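Local coordinates for protein endo-1,4-beta-mannanase (Eisenia fetida, PDB 5Y6T) that probably hydrolyses internal beta-1,4-mannosidic linkages of mannan chains, as an earthworm endo-mannanase of glycoside hydrolase family 5 with cold-adapted character, at residues D53-I58 / L103-A108; D310-A315 / A323-A328; S65-V70 / V164-E169. One frame throughout, in Å; residues are numbered along the deposited sequence.

Contact 1 of 3, residues D53-I58 / L103-A108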
loop_
_atom_site.group_PDB
_atom_site.type_symbol
_atom_site.label_atom_id
_atom_site.label_comp_id
_atom_site.label_asym_id
_atom_site.label_seq_id
_atom_site.Cartn_x
_atom_site.Cartn_y
_atom_site.Cartn_z
ATOM N N ASP A 53 -2.018 7.657 18.766
ATOM C CA ASP A 53 -0.981 8.609 18.968
ATOM C C ASP A 53 -0.220 8.812 17.633
ATOM O O ASP A 53 0.153 9.938 17.320
ATOM C CB ASP A 53 -0.063 8.146 20.106
ATOM C CG ASP A 53 1.002 9.141 20.474
ATOM O OD1 ASP A 53 0.672 10.256 20.874
ATOM O OD2 ASP A 53 2.171 8.803 20.307
ATOM N N TYR A 54 -0.022 7.762 16.826
ATOM C CA TYR A 54 0.674 8.006 15.558
ATOM C C TYR A 54 -0.135 8.942 14.687
ATOM O O TYR A 54 0.415 9.785 13.981
ATOM C CB TYR A 54 0.885 6.715 14.807
ATOM C CG TYR A 54 2.004 5.891 15.311
ATOM C CD1 TYR A 54 3.295 6.347 15.264
ATOM C CD2 TYR A 54 1.775 4.592 15.729
ATOM C CE1 TYR A 54 4.343 5.525 15.709
ATOM C CE2 TYR A 54 2.802 3.781 16.154
ATOM C CZ TYR A 54 4.066 4.257 16.136
ATOM O OH TYR A 54 5.031 3.398 16.538
ATOM N N ILE A 55 -1.455 8.770 14.686
ATOM C CA ILE A 55 -2.322 9.635 13.852
ATOM C C ILE A 55 -2.173 11.077 14.256
ATOM O O ILE A 55 -1.971 12.000 13.450
ATOM C CB ILE A 55 -3.782 9.262 14.034
ATOM C CG1 ILE A 55 -4.136 7.920 13.395
ATOM C CG2 ILE A 55 -4.672 10.295 13.379
ATOM C CD1 ILE A 55 -5.508 7.432 13.759
ATOM N N VAL A 56 -2.295 11.290 15.561
ATOM C CA VAL A 56 -2.125 12.644 16.088
ATOM C C VAL A 56 -0.749 13.312 15.776
ATOM O O VAL A 56 -0.715 14.489 15.312
ATOM C CB VAL A 56 -2.445 12.707 17.627
ATOM C CG1 VAL A 56 -2.271 14.140 18.122
ATOM C CG2 VAL A 56 -3.917 12.269 17.887
ATOM N N ARG A 57 0.315 12.573 16.008
ATOM C CA ARG A 57 1.680 13.044 15.833
ATOM C C ARG A 57 1.988 13.291 14.369
ATOM O O ARG A 57 2.594 14.296 14.044
ATOM C CB ARG A 57 2.646 12.080 16.461
ATOM C CG ARG A 57 2.480 12.076 17.989
ATOM C CD ARG A 57 3.702 11.578 18.710
ATOM N NE ARG A 57 3.959 10.165 18.537
ATOM C CZ ARG A 57 5.089 9.643 18.088
ATOM N NH1 ARG A 57 6.084 10.410 17.704
ATOM N NH2 ARG A 57 5.218 8.329 18.016
ATOM N N ILE A 58 1.444 12.441 13.481
ATOM C CA ILE A 58 1.599 12.684 12.046
ATOM C C ILE A 58 0.916 13.981 11.621
ATOM O O ILE A 58 1.545 14.808 10.940
ATOM C CB ILE A 58 1.130 11.447 11.235
ATOM C CG1 ILE A 58 2.142 10.322 11.432
ATOM C CG2 ILE A 58 0.923 11.851 9.774
ATOM C CD1 ILE A 58 1.715 8.980 10.921
ATOM N N LEU A 103 -10.076 4.568 12.281
ATOM C CA LEU A 103 -10.562 5.435 11.246
ATOM C C LEU A 103 -11.367 6.598 11.765
ATOM O O LEU A 103 -11.292 7.702 11.199
ATOM C CB LEU A 103 -11.394 4.662 10.215
ATOM C CG LEU A 103 -10.609 3.679 9.346
ATOM C CD1 LEU A 103 -11.460 2.656 8.697
ATOM C CD2 LEU A 103 -9.832 4.428 8.269
ATOM N N ASP A 104 -12.095 6.388 12.863
ATOM C CA ASP A 104 -12.776 7.531 13.478
ATOM C C ASP A 104 -11.782 8.568 14.026
ATOM O O ASP A 104 -12.054 9.768 13.948
ATOM C CB ASP A 104 -13.735 7.041 14.585
ATOM C CG ASP A 104 -14.915 6.283 14.074
ATOM O OD1 ASP A 104 -15.230 6.236 12.811
ATOM O OD2 ASP A 104 -15.583 5.745 14.968
ATOM N N VAL A 105 -10.692 8.087 14.650
ATOM C CA VAL A 105 -9.620 8.990 15.113
ATOM C C VAL A 105 -8.955 9.705 13.928
ATOM O O VAL A 105 -8.707 10.911 13.952
ATOM C CB VAL A 105 -8.659 8.290 16.026
ATOM C CG1 VAL A 105 -7.542 9.214 16.426
ATOM C CG2 VAL A 105 -9.405 7.900 17.322
ATOM N N ALA A 106 -8.731 8.951 12.842
ATOM C CA ALA A 106 -8.119 9.561 11.654
ATOM C C ALA A 106 -9.026 10.660 11.127
ATOM O O ALA A 106 -8.523 11.743 10.753
ATOM C CB ALA A 106 -7.858 8.496 10.601
ATOM N N TYR A 107 -10.341 10.427 11.098
ATOM C CA TYR A 107 -11.248 11.462 10.597
ATOM C C TYR A 107 -11.209 12.723 11.451
ATOM O O TYR A 107 -11.138 13.841 10.945
ATOM C CB TYR A 107 -12.649 10.880 10.546
ATOM C CG TYR A 107 -13.728 11.852 10.165
ATOM C CD1 TYR A 107 -13.794 12.361 8.909
ATOM C CD2 TYR A 107 -14.759 12.140 11.055
ATOM C CE1 TYR A 107 -14.825 13.253 8.539
ATOM C CE2 TYR A 107 -15.799 13.037 10.694
ATOM C CZ TYR A 107 -15.811 13.562 9.437
ATOM O OH TYR A 107 -16.802 14.450 9.068
ATOM N N ALA A 108 -11.184 12.522 12.754
ATOM C CA ALA A 108 -11.133 13.626 13.721
ATOM C C ALA A 108 -9.853 14.455 13.558
ATOM O O ALA A 108 -9.812 15.641 13.872
ATOM C CB ALA A 108 -11.233 13.100 15.128
#
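Ile-55 reaches across from helix 42-60 to Val-105 and Ala-106 on helix 95-108, and it carries essentially the whole contact. These are two neighbouring helices on the outside of the (beta/alpha)8 barrel, the fold of family 5 glycoside hydrolases; they flank strand 65-72 in the chain.

The apolar packing comes first. CG1 of Ile-55 lies beside its own backbone N (chi1 -71°) and CD1 continues the chain outward, which brings the tip of the longer branch to the second helix. There Ile-55 CD1 sits 3.8 Å from Val-105 CG1 and 4.1 Å from Ala-106 CB, so one methyl is shared by two side chains. The Ile-55 and Val-105 side chains meet at a slant rather than lying alongside each other.

Side chain against backbone comes next. The same CD1 comes within 3.7 Å of Ala-106 N, while the shorter branch, Ile-55 CG2, rests 3.9 Å from Ala-106 CA. Both branches therefore rest on the backbone at Ala-106, whose small side chain lets the helices close to 6.2 Å between the CA atoms of Ile-55 and Ala-106. On the barrel side, Ala-106 also packs on Val-113 of strand 112-119.

The polar groups find their partners away from the interface. Within the first helix, Arg-57 NE bonds to Asp-53 OD2 at 2.9 Å, one turn apart, as a salt bridge that meets the carboxylate from 46° above its plane. The Arg-57 side chain also makes a cation-pi contact with Phe-338, and Asp-104 OD1 pairs with Lys-156.

No hydrogen bond or salt bridge joins the two segments, so the contact between them rests on van der Waals packing of an isoleucine against a valine and an alanine, with no directional bond.

Contact 2 of 3, residues D310-A315 / A323-A328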
loop_
_atom_site.group_PDB
_atom_site.type_symbol
_atom_site.label_atom_id
_atom_site.label_comp_id
_atom_site.label_asym_id
_atom_site.label_seq_id
_atom_site.Cartn_x
_atom_site.Cartn_y
_atom_site.Cartn_z
ATOM N N ASP A 310 14.676 16.562 0.795
ATOM C CA ASP A 310 14.901 16.406 -0.635
ATOM C C ASP A 310 13.925 15.367 -1.260
ATOM O O ASP A 310 13.430 15.571 -2.383
ATOM C CB ASP A 310 16.316 15.912 -0.934
ATOM C CG ASP A 310 17.399 16.957 -0.705
ATOM O OD1 ASP A 310 17.113 18.199 -0.719
ATOM O OD2 ASP A 310 18.523 16.457 -0.437
ATOM N N GLN A 311 13.686 14.289 -0.535
ATOM C CA GLN A 311 12.890 13.220 -1.039
ATOM C C GLN A 311 11.419 13.633 -1.103
ATOM O O GLN A 311 10.774 13.492 -2.149
ATOM C CB GLN A 311 13.113 12.004 -0.166
ATOM C CG GLN A 311 14.512 11.415 -0.188
ATOM C CD GLN A 311 14.776 10.368 0.851
ATOM O OE1 GLN A 311 14.356 10.499 2.019
ATOM N NE2 GLN A 311 15.464 9.282 0.462
ATOM N N PHE A 312 10.864 14.165 -0.016
ATOM C CA PHE A 312 9.465 14.674 -0.055
ATOM C C PHE A 312 9.312 15.776 -1.078
ATOM O O PHE A 312 8.282 15.810 -1.831
ATOM C CB PHE A 312 8.996 15.193 1.271
ATOM C CG PHE A 312 8.547 14.100 2.220
ATOM C CD1 PHE A 312 9.447 13.463 3.049
ATOM C CD2 PHE A 312 7.191 13.795 2.320
ATOM C CE1 PHE A 312 9.036 12.468 3.938
ATOM C CE2 PHE A 312 6.753 12.777 3.176
ATOM C CZ PHE A 312 7.656 12.147 4.044
ATOM N N ASP A 313 10.317 16.637 -1.194
ATOM C CA ASP A 313 10.246 17.710 -2.169
ATOM C C ASP A 313 10.145 17.162 -3.613
ATOM O O ASP A 313 9.421 17.684 -4.429
ATOM C CB ASP A 313 11.429 18.720 -2.037
ATOM C CG ASP A 313 11.159 20.001 -2.817
ATOM O OD1 ASP A 313 10.330 20.818 -2.319
ATOM O OD2 ASP A 313 11.651 20.125 -3.971
ATOM N N TRP A 314 10.946 16.174 -3.925
ATOM C CA TRP A 314 11.001 15.587 -5.243
ATOM C C TRP A 314 9.626 15.010 -5.554
ATOM O O TRP A 314 9.096 15.210 -6.605
ATOM C CB TRP A 314 12.063 14.508 -5.294
ATOM C CG TRP A 314 12.170 13.883 -6.650
ATOM C CD1 TRP A 314 11.545 12.777 -7.113
ATOM C CD2 TRP A 314 12.926 14.410 -7.752
ATOM N NE1 TRP A 314 11.822 12.588 -8.453
ATOM C CE2 TRP A 314 12.704 13.573 -8.850
ATOM C CE3 TRP A 314 13.784 15.542 -7.900
ATOM C CZ2 TRP A 314 13.340 13.779 -10.126
ATOM C CZ3 TRP A 314 14.399 15.759 -9.150
ATOM C CH2 TRP A 314 14.128 14.893 -10.266
ATOM N N ALA A 315 9.045 14.262 -4.603
ATOM C CA ALA A 315 7.760 13.612 -4.852
ATOM C C ALA A 315 6.692 14.658 -5.215
ATOM O O ALA A 315 5.907 14.494 -6.137
ATOM C CB ALA A 315 7.330 12.861 -3.635
ATOM N N ALA A 323 3.835 10.629 -0.999
ATOM C CA ALA A 323 5.086 10.223 -0.456
ATOM C C ALA A 323 4.886 9.735 0.990
ATOM O O ALA A 323 4.403 10.494 1.786
ATOM C CB ALA A 323 6.022 11.407 -0.510
ATOM N N TRP A 324 5.175 8.450 1.234
ATOM C CA TRP A 324 5.091 7.876 2.546
ATOM C C TRP A 324 6.436 7.342 2.971
ATOM O O TRP A 324 6.919 6.408 2.400
ATOM C CB TRP A 324 4.078 6.774 2.636
ATOM C CG TRP A 324 2.653 7.231 2.378
ATOM C CD1 TRP A 324 2.061 8.369 2.827
ATOM C CD2 TRP A 324 1.653 6.519 1.648
ATOM N NE1 TRP A 324 0.766 8.412 2.391
ATOM C CE2 TRP A 324 0.502 7.281 1.661
ATOM C CE3 TRP A 324 1.642 5.309 0.953
ATOM C CZ2 TRP A 324 -0.683 6.853 1.016
ATOM C CZ3 TRP A 324 0.496 4.884 0.320
ATOM C CH2 TRP A 324 -0.666 5.635 0.379
ATOM N N SER A 325 7.017 7.973 4.011
ATOM C CA SER A 325 8.313 7.536 4.528
ATOM C C SER A 325 8.247 6.234 5.316
ATOM O O SER A 325 7.180 5.824 5.793
ATOM C CB SER A 325 8.907 8.674 5.351
ATOM O OG SER A 325 8.085 9.015 6.450
ATOM N N TRP A 326 9.418 5.622 5.502
ATOM C CA TRP A 326 9.559 4.364 6.185
ATOM C C TRP A 326 10.402 4.589 7.496
ATOM O O TRP A 326 11.566 4.981 7.409
ATOM C CB TRP A 326 10.255 3.314 5.295
ATOM C CG TRP A 326 10.242 1.980 5.937
ATOM C CD1 TRP A 326 11.251 1.388 6.662
ATOM C CD2 TRP A 326 9.130 1.089 5.997
ATOM N NE1 TRP A 326 10.812 0.173 7.198
ATOM C CE2 TRP A 326 9.531 -0.052 6.760
ATOM C CE3 TRP A 326 7.831 1.111 5.444
ATOM C CZ2 TRP A 326 8.651 -1.122 7.031
ATOM C CZ3 TRP A 326 6.997 0.028 5.691
ATOM C CH2 TRP A 326 7.422 -1.066 6.471
ATOM N N GLN A 327 9.869 4.244 8.658
ATOM C CA GLN A 327 8.476 4.048 9.033
ATOM C C GLN A 327 8.343 4.692 10.444
ATOM O O GLN A 327 9.342 4.878 11.175
ATOM C CB GLN A 327 8.022 2.602 9.133
ATOM C CG GLN A 327 8.913 1.737 10.013
ATOM C CD GLN A 327 8.435 0.269 10.118
ATOM O OE1 GLN A 327 7.218 -0.045 10.029
ATOM N NE2 GLN A 327 9.374 -0.645 10.374
ATOM N N ALA A 328 7.106 5.063 10.811
ATOM C CA ALA A 328 6.791 5.857 12.037
ATOM C C ALA A 328 7.303 5.189 13.298
ATOM O O ALA A 328 7.728 5.896 14.203
ATOM C CB ALA A 328 5.320 6.146 12.164
#
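Ser-325 OG is hydrogen-bonded to Gln-341 OE1 of helix 338-348 and at the same time lies at the edge of the Phe-312 ring, in its plane, 4.0 Å from CZ. The hydroxyl sits between the backbone N and the carbonyl carbon of its own residue (chi1 61°). While OG turns to Gln-341, its carbon, Ser-325 CB, approaches Phe-312 CZ obliquely at 3.9 Å.

Phe-312 leaves helix 308-317 beside the strand, and the far end of its ring swings in over it. Its CD2 corner packs 3.9 Å from Ala-323 CB, and CE2 comes within 3.6 Å of Ala-323 O, again at a slant to the ring. Leu-345 and Leu-348 of helix 338-348 also pack against this ring. One helical turn on, Ala-315 CB meets Ala-323 CB at 3.7 Å, a direct methyl-to-methyl contact.

The helix and strand 322-325 run nearly antiparallel, at 160° with 9.0 Å between the axes of their short segments. This is the return from helix to strand in the last beta-alpha-beta crossover of the (beta/alpha)8 barrel, with strand 293-297 leading into the helix. Past the strand, a cis peptide joins Trp-326 to Gln-327, whose CB lies 3.7 Å above the centre of the Trp-326 ring.

Between helix and strand the joint is apolar: alanines permit the close approach, the phenylalanine ring packs against Ala-323 and Ser-325, and the one hydroxyl at its edge has its polar partner on another helix.

Contact 3 of 3, residues S65-V70 / V164-E169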
loop_
_atom_site.group_PDB
_atom_site.type_symbol
_atom_site.label_atom_id
_atom_site.label_comp_id
_atom_site.label_asym_id
_atom_site.label_seq_id
_atom_site.Cartn_x
_atom_site.Cartn_y
_atom_site.Cartn_z
ATOM N N SER A 65 -1.752 11.686 5.906
ATOM C CA SER A 65 -2.033 10.325 5.554
ATOM C C SER A 65 -1.073 9.391 6.209
ATOM O O SER A 65 -0.009 9.772 6.714
ATOM C CB SER A 65 -2.026 10.180 4.027
ATOM O OG SER A 65 -0.786 10.641 3.502
ATOM N N LEU A 66 -1.433 8.106 6.129
ATOM C CA LEU A 66 -0.631 7.044 6.668
ATOM C C LEU A 66 -0.932 5.724 5.983
ATOM O O LEU A 66 -2.030 5.514 5.497
ATOM C CB LEU A 66 -0.772 6.942 8.213
ATOM C CG LEU A 66 -2.077 6.450 8.806
ATOM C CD1 LEU A 66 -2.243 4.921 8.802
ATOM C CD2 LEU A 66 -2.260 7.044 10.153
ATOM N N ARG A 67 0.032 4.825 6.015
ATOM C CA ARG A 67 -0.120 3.466 5.507
ATOM C C ARG A 67 0.129 2.484 6.630
ATOM O O ARG A 67 1.133 2.563 7.317
ATOM C CB ARG A 67 0.871 3.226 4.352
ATOM C CG ARG A 67 0.814 1.845 3.688
ATOM C CD ARG A 67 1.601 1.949 2.372
ATOM N NE ARG A 67 1.736 0.685 1.650
ATOM C CZ ARG A 67 2.821 -0.087 1.672
ATOM N NH1 ARG A 67 3.856 0.135 2.505
ATOM N NH2 ARG A 67 2.837 -1.164 0.879
ATOM N N ILE A 68 -0.784 1.559 6.816
ATOM C CA ILE A 68 -0.733 0.631 7.935
ATOM C C ILE A 68 -1.082 -0.784 7.471
ATOM O O ILE A 68 -1.922 -1.013 6.562
ATOM C CB ILE A 68 -1.707 1.065 9.065
ATOM C CG1 ILE A 68 -1.441 0.202 10.323
ATOM C CG2 ILE A 68 -3.181 1.056 8.636
ATOM C CD1 ILE A 68 -1.905 0.870 11.602
ATOM N N TRP A 69 -0.456 -1.756 8.095
ATOM C CA TRP A 69 -0.553 -3.150 7.652
ATOM C C TRP A 69 -1.359 -3.971 8.631
ATOM O O TRP A 69 -1.261 -3.754 9.859
ATOM C CB TRP A 69 0.816 -3.761 7.541
ATOM C CG TRP A 69 1.782 -3.175 6.557
ATOM C CD1 TRP A 69 1.644 -2.034 5.803
ATOM C CD2 TRP A 69 3.051 -3.718 6.219
ATOM N NE1 TRP A 69 2.802 -1.817 5.049
ATOM C CE2 TRP A 69 3.665 -2.846 5.288
ATOM C CE3 TRP A 69 3.770 -4.849 6.637
ATOM C CZ2 TRP A 69 4.947 -3.092 4.759
ATOM C CZ3 TRP A 69 5.017 -5.085 6.095
ATOM C CH2 TRP A 69 5.598 -4.216 5.176
ATOM N N VAL A 70 -2.047 -4.975 8.105
ATOM C CA VAL A 70 -2.979 -5.766 8.943
ATOM C C VAL A 70 -2.570 -7.222 9.014
ATOM O O VAL A 70 -1.939 -7.597 10.020
ATOM C CB VAL A 70 -4.450 -5.607 8.493
ATOM C CG1 VAL A 70 -5.413 -6.362 9.398
ATOM C CG2 VAL A 70 -4.844 -4.116 8.381
ATOM N N VAL A 164 -3.945 -4.616 -1.503
ATOM C CA VAL A 164 -3.965 -6.029 -1.248
ATOM C C VAL A 164 -2.697 -6.561 -0.633
ATOM O O VAL A 164 -2.790 -7.423 0.221
ATOM C CB VAL A 164 -4.426 -6.863 -2.505
ATOM C CG1 VAL A 164 -4.251 -8.368 -2.286
ATOM C CG2 VAL A 164 -5.885 -6.515 -2.811
ATOM N N MET A 165 -1.567 -6.196 -1.221
ATOM C CA MET A 165 -0.295 -6.786 -0.847
ATOM C C MET A 165 0.875 -5.850 -0.934
ATOM O O MET A 165 1.117 -5.246 -1.976
ATOM C CB MET A 165 -0.027 -8.027 -1.666
ATOM C CG MET A 165 1.223 -8.748 -1.195
ATOM S SD MET A 165 1.698 -10.135 -2.246
ATOM C CE MET A 165 0.353 -11.315 -1.998
ATOM N N ASN A 166 1.611 -5.698 0.165
ATOM C CA ASN A 166 2.881 -5.009 0.107
ATOM C C ASN A 166 3.942 -5.787 -0.653
ATOM O O ASN A 166 4.194 -6.915 -0.292
ATOM C CB ASN A 166 3.385 -4.788 1.511
ATOM C CG ASN A 166 4.754 -4.152 1.513
ATOM O OD1 ASN A 166 4.899 -3.002 1.092
ATOM N ND2 ASN A 166 5.766 -4.899 2.007
ATOM N N GLU A 167 4.580 -5.167 -1.648
ATOM C CA GLU A 167 5.750 -5.775 -2.339
ATOM C C GLU A 167 5.546 -7.254 -2.712
ATOM O O GLU A 167 6.270 -8.120 -2.272
ATOM C CB GLU A 167 6.988 -5.591 -1.470
ATOM C CG GLU A 167 7.294 -4.107 -1.259
ATOM C CD GLU A 167 8.602 -3.809 -0.545
ATOM O OE1 GLU A 167 9.267 -4.794 -0.055
ATOM O OE2 GLU A 167 8.970 -2.616 -0.513
ATOM N N PRO A 168 4.637 -7.554 -3.642
ATOM C CA PRO A 168 4.493 -8.919 -4.123
ATOM C C PRO A 168 5.761 -9.478 -4.669
ATOM O O PRO A 168 5.938 -10.694 -4.696
ATOM C CB PRO A 168 3.451 -8.799 -5.229
ATOM C CG PRO A 168 2.700 -7.530 -4.940
ATOM C CD PRO A 168 3.709 -6.619 -4.325
ATOM N N GLU A 169 6.644 -8.608 -5.145
ATOM C CA GLU A 169 7.875 -9.079 -5.766
ATOM C C GLU A 169 8.808 -9.725 -4.794
ATOM O O GLU A 169 9.731 -10.451 -5.194
ATOM C CB GLU A 169 8.560 -7.938 -6.499
ATOM C CG GLU A 169 7.648 -7.231 -7.457
ATOM C CD GLU A 169 6.755 -6.162 -6.831
ATOM O OE1 GLU A 169 7.063 -5.723 -5.681
ATOM O OE2 GLU A 169 5.807 -5.768 -7.514
#
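Arg-67 and Asn-166 meet inside the (beta/alpha)8 barrel, near the centre of the chain, where strand 65-72 faces the end of strand 165-166. Asn-166 begins an Asn-Glu-Pro sequence that matches the family 5 signature, in which the glutamate usually acts as the acid/base.

Along 65-70, Arg-67 is the first residue to cross. Its side chain is fully extended from CG to NE, carrying the guanidinium over the interior to the asparagine. Arg-67 NH2 donates to Asn-166 OD1 at 2.8 Å with a nearly straight N-H...O angle of 169°. The oxygen lies in the guanidinium plane and is approached at 124° from its C=O bond. NH2 also bridges to Glu-163 OE2, while NH1 binds Asn-28 OD1 and Glu-297 OE2. These acceptors fix the rotation of the guanidinium, and its positive charge would be expected to polarise the amide.

Two residues on, Trp-69 points into the same interior. Its NE1 lies 3.4 Å above one face of the Arg-67 guanidinium, toward the rim, so the indole presents its edge to the guanidinium face. The six-membered part of the indole then runs under Asn-166, with ring and amide planes 37° apart; Asn-166 CB sits over one face near the rim.

The amide nitrogen, meanwhile, hydrogen-bonds to Asn-119 OD1 and to O1 of a bound Tris molecule, probably from the crystallisation liquor but suggestive of a pocket. That same Asn-166 ND2 lies 3.2 Å from Trp-69 CH2.

From the N terminus, helix 42-60 supplies the first half of contact 1, and the strand that follows it supplies the first half of contact 3. Residues 103-108 then close contact 1, and 164-169 close contact 3, so the two loops cross. Contact 2 comes later, in series with both, closing a short loop between 310-315 and 323-328. Contact 1 joins neighbouring outer helices, contact 2 seats a helix on the last barrel strand, and contact 3 spans the barrel interior. They also touch: Ile-55 packs on Leu-66, Tyr-54 on Ala-328, and Trp-326 on Trp-69, while Trp-324 NE1 probably hydrogen-bonds to Ser-65 OG at 2.9 Å.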